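Local coordinates for protein ESSC (Geobacillus thermodenitrificans, PDB 5FWH) that forms the N-terminal forkhead-associated region of EssC, an FtsK/SpoIIIE-type ATPase component of the bacterial type VII secretion apparatus, at residues Met1-Val6 / Tyr165-Phe170. Numbering follows the deposited sequence.
Sequences MSQLWV and YMQFVF
From strand 3-8, Trp5 lays its indole flat against the turn that leads into strand 166-170. The two strands run nearly perpendicular, at 91°, their segment axes coming no nearer than 11.0 Å, so long side chains must span the gap. With CG anti to the carbonyl carbon, the indole meets mostly backbone. One face lies against the main chain of Tyr165, whose N stands 3.3 Å from CZ2, displaced toward the rim of the ring; at the edge, CH2 comes within 3.3 Å of Met166 O. Tryptophan suits this place because it offers a broad plate to the turn and a polarised C-H rim to the carbonyl. Its NE1 is buried without a partner. The CB of Tyr165 points away from strand 3-8, but the edge of its ring is still turned toward the five-membered ring of Trp5 in a loose T-shaped pair, centroids 6.0 Å and planes 67° apart. Leu14 and Leu162 also pack on the indole. An alanine in place of Trp5 would probably lose both the plate against the turn and the T-shaped pair, loosening the seam between the two lobes.

Beyond this close packing the contact thins to a single polar link. Gln3 and Gln167, both extended beyond CG, meet tip to tip: Gln3 NE2 donates to Gln167 OE1 over 3.3 Å in a reasonably straight bond. OE1 lies in the amide plane of Gln3, whereas NE2 stands 31° out of the Gln167 carbonyl plane, off the lone-pair direction. Glutamine has the length and the paired donor and acceptor to bridge here, where Gln167 is partly exposed. Strand 3-8 belongs to one all-beta lobe and strand 166-170 to another, so the contact is an interface between lobes, consistent with tandem FHA-like beta sandwiches.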
HETATM    1  N   MSE A   1       5.660   9.137   7.765  1.00 84.57           N
HETATM    2  CA  MSE A   1       5.204   9.396   6.375  1.00 81.40           C
HETATM    3  C   MSE A   1       3.692   9.570   6.395  1.00 72.62           C
HETATM    4  O   MSE A   1       2.993   9.085   7.279  1.00 72.92           O
HETATM    5  CB  MSE A   1       5.594   8.275   5.379  1.00 87.10           C
HETATM    6  CG  MSE A   1       7.080   7.866   5.328  1.00101.06           C
HETATM    7 SE   MSE A   1       8.045   8.265   3.615  1.00121.04          SE
HETATM    8  CE  MSE A   1       8.523   6.525   2.785  1.00112.81           C
ATOM      9  N   SER A   2       3.225  10.291   5.389  1.00 66.75           N
ATOM     10  CA  SER A   2       1.832  10.514   5.063  1.00 60.38           C
ATOM     11  C   SER A   2       1.808  10.125   3.585  1.00 56.26           C
ATOM     12  O   SER A   2       2.495  10.738   2.737  1.00 48.53           O
ATOM     13  CB  SER A   2       1.508  12.001   5.236  1.00 63.05           C
ATOM     14  OG  SER A   2       0.209  12.339   4.766  1.00 66.39           O
ATOM     15  N   GLN A   3       1.101   9.051   3.266  1.00 49.11           N
ATOM     16  CA  GLN A   3       1.109   8.628   1.912  1.00 50.05           C
ATOM     17  C   GLN A   3      -0.306   8.454   1.385  1.00 47.19           C
ATOM     18  O   GLN A   3      -1.222   8.081   2.131  1.00 43.23           O
ATOM     19  CB  GLN A   3       1.905   7.356   1.778  1.00 49.95           C
ATOM     20  CG  GLN A   3       3.378   7.600   2.113  1.00 53.01           C
ATOM     21  CD  GLN A   3       4.265   6.370   1.955  1.00 53.89           C
ATOM     22  OE1 GLN A   3       5.363   6.443   1.356  1.00 60.74           O
ATOM     23  NE2 GLN A   3       3.846   5.264   2.532  1.00 52.02           N
ATOM     24  N   LEU A   4      -0.462   8.787   0.113  1.00 47.24           N
ATOM     25  CA  LEU A   4      -1.668   8.346  -0.606  1.00 51.35           C
ATOM     26  C   LEU A   4      -1.334   7.286  -1.577  1.00 47.06           C
ATOM     27  O   LEU A   4      -0.296   7.273  -2.265  1.00 44.74           O
ATOM     28  CB  LEU A   4      -2.469   9.436  -1.337  1.00 56.04           C
ATOM     29  CG  LEU A   4      -1.866  10.615  -2.077  1.00 62.19           C
ATOM     30  CD1 LEU A   4      -2.987  11.295  -2.827  1.00 63.55           C
ATOM     31  CD2 LEU A   4      -1.223  11.587  -1.111  1.00 65.69           C
ATOM     32  N   TRP A   5      -2.325   6.464  -1.705  1.00 46.52           N
ATOM     33  CA  TRP A   5      -2.316   5.376  -2.628  1.00 47.48           C
ATOM     34  C   TRP A   5      -3.284   5.757  -3.665  1.00 44.09           C
ATOM     35  O   TRP A   5      -4.429   6.085  -3.341  1.00 41.07           O
ATOM     36  CB  TRP A   5      -2.796   4.174  -1.912  1.00 50.67           C
ATOM     37  CG  TRP A   5      -2.110   4.007  -0.629  1.00 52.69           C
ATOM     38  CD1 TRP A   5      -2.100   4.867   0.477  1.00 54.82           C
ATOM     39  CD2 TRP A   5      -1.417   2.888  -0.256  1.00 52.62           C
ATOM     40  NE1 TRP A   5      -1.436   4.315   1.483  1.00 53.09           N
ATOM     41  CE2 TRP A   5      -0.940   3.112   1.048  1.00 55.70           C
ATOM     42  CE3 TRP A   5      -1.095   1.715  -0.909  1.00 53.07           C
ATOM     43  CZ2 TRP A   5      -0.160   2.213   1.697  1.00 53.66           C
ATOM     44  CZ3 TRP A   5      -0.338   0.847  -0.262  1.00 54.58           C
ATOM     45  CH2 TRP A   5       0.114   1.087   1.042  1.00 56.78           C
ATOM     46  N   VAL A   6      -2.840   5.648  -4.886  1.00 41.20           N
ATOM     47  CA  VAL A   6      -3.665   5.859  -6.064  1.00 41.25           C
ATOM     48  C   VAL A   6      -3.764   4.512  -6.877  1.00 37.91           C
ATOM     49  O   VAL A   6      -2.817   4.013  -7.432  1.00 35.16           O
ATOM     50  CB  VAL A   6      -3.069   6.982  -6.881  1.00 44.14           C
ATOM     51  CG1 VAL A   6      -3.887   7.242  -8.164  1.00 48.04           C
ATOM     52  CG2 VAL A   6      -2.956   8.216  -5.990  1.00 45.54           C
ATOM     53  N   TYR A 165      -2.858   0.653   2.660  1.00 52.98           N
ATOM     54  CA  TYR A 165      -2.323   0.960   4.006  1.00 47.19           C
ATOM     55  C   TYR A 165      -1.114   0.148   4.492  1.00 44.51           C
ATOM     56  O   TYR A 165      -0.645   0.392   5.570  1.00 38.70           O
ATOM     57  CB  TYR A 165      -3.434   1.007   5.050  1.00 50.97           C
ATOM     58  CG  TYR A 165      -4.733   1.596   4.593  1.00 50.64           C
ATOM     59  CD1 TYR A 165      -4.802   2.882   4.182  1.00 53.61           C
ATOM     60  CD2 TYR A 165      -5.888   0.819   4.538  1.00 53.43           C
ATOM     61  CE1 TYR A 165      -5.988   3.415   3.731  1.00 56.04           C
ATOM     62  CE2 TYR A 165      -7.085   1.334   4.095  1.00 54.07           C
ATOM     63  CZ  TYR A 165      -7.123   2.635   3.686  1.00 55.95           C
ATOM     64  OH  TYR A 165      -8.269   3.172   3.213  1.00 60.40           O
HETATM   65  N   MSE A 166      -0.566  -0.795   3.738  1.00 42.00           N
HETATM   66  CA  MSE A 166       0.598  -1.551   4.263  1.00 42.41           C
HETATM   67  C   MSE A 166       1.731  -1.735   3.241  1.00 39.17           C
HETATM   68  O   MSE A 166       1.472  -1.724   2.077  1.00 39.77           O
HETATM   69  CB  MSE A 166      -0.016  -2.872   4.710  1.00 45.81           C
HETATM   70  CG  MSE A 166      -0.842  -2.882   6.054  1.00 49.92           C
HETATM   71 SE   MSE A 166      -1.072  -4.811   6.460  1.00 65.46          SE
HETATM   72  CE  MSE A 166       0.426  -4.980   7.710  1.00 54.72           C
ATOM     73  N   GLN A 167       2.966  -1.938   3.675  1.00 39.29           N
ATOM     74  CA  GLN A 167       4.079  -2.341   2.793  1.00 40.46           C
ATOM     75  C   GLN A 167       4.918  -3.391   3.421  1.00 37.82           C
ATOM     76  O   GLN A 167       5.121  -3.357   4.638  1.00 35.53           O
ATOM     77  CB  GLN A 167       5.010  -1.211   2.572  1.00 45.95           C
ATOM     78  CG  GLN A 167       4.374  -0.037   1.925  1.00 49.88           C
ATOM     79  CD  GLN A 167       5.270   1.157   2.122  1.00 55.30           C
ATOM     80  OE1 GLN A 167       4.858   2.181   2.731  1.00 54.46           O
ATOM     81  NE2 GLN A 167       6.549   0.999   1.675  1.00 54.85           N
ATOM     82  N   PHE A 168       5.384  -4.341   2.595  1.00 34.33           N
ATOM     83  CA  PHE A 168       6.210  -5.478   3.002  1.00 34.92           C
ATOM     84  C   PHE A 168       7.451  -5.482   2.156  1.00 38.06           C
ATOM     85  O   PHE A 168       7.336  -5.426   0.921  1.00 36.06           O
ATOM     86  CB  PHE A 168       5.503  -6.795   2.784  1.00 35.87           C
ATOM     87  CG  PHE A 168       4.139  -6.880   3.443  1.00 35.03           C
ATOM     88  CD1 PHE A 168       3.043  -6.307   2.840  1.00 37.63           C
ATOM     89  CD2 PHE A 168       3.974  -7.570   4.609  1.00 35.43           C
ATOM     90  CE1 PHE A 168       1.774  -6.394   3.392  1.00 37.65           C
ATOM     91  CE2 PHE A 168       2.734  -7.610   5.227  1.00 36.62           C
ATOM     92  CZ  PHE A 168       1.639  -7.027   4.598  1.00 37.61           C
ATOM     93  N   VAL A 169       8.627  -5.475   2.794  1.00 39.16           N
ATOM     94  CA  VAL A 169       9.926  -5.461   2.059  1.00 41.92           C
ATOM     95  C   VAL A 169      10.880  -6.417   2.738  1.00 42.94           C
ATOM     96  O   VAL A 169      11.079  -6.315   3.939  1.00 45.16           O
ATOM     97  CB  VAL A 169      10.595  -4.077   2.004  1.00 45.63           C
ATOM     98  CG1 VAL A 169      11.717  -4.075   0.980  1.00 45.95           C
ATOM     99  CG2 VAL A 169       9.590  -3.004   1.604  1.00 49.35           C
ATOM    100  N   PHE A 170      11.416  -7.395   2.002  1.00 43.87           N
ATOM    101  CA  PHE A 170      12.527  -8.182   2.514  1.00 46.59           C
ATOM    102  C   PHE A 170      13.763  -7.244   2.446  1.00 53.25           C
ATOM    103  O   PHE A 170      14.172  -6.736   1.364  1.00 56.27           O
ATOM    104  CB  PHE A 170      12.747  -9.484   1.716  1.00 46.94           C
ATOM    105  CG  PHE A 170      11.861 -10.628   2.181  1.00 45.70           C
ATOM    106  CD1 PHE A 170      12.148 -11.305   3.353  1.00 42.68           C
ATOM    107  CD2 PHE A 170      10.714 -10.969   1.469  1.00 45.35           C
ATOM    108  CE1 PHE A 170      11.334 -12.320   3.794  1.00 45.52           C
ATOM    109  CE2 PHE A 170       9.879 -11.976   1.896  1.00 43.51           C
ATOM    110  CZ  PHE A 170      10.188 -12.664   3.073  1.00 44.00           C
TER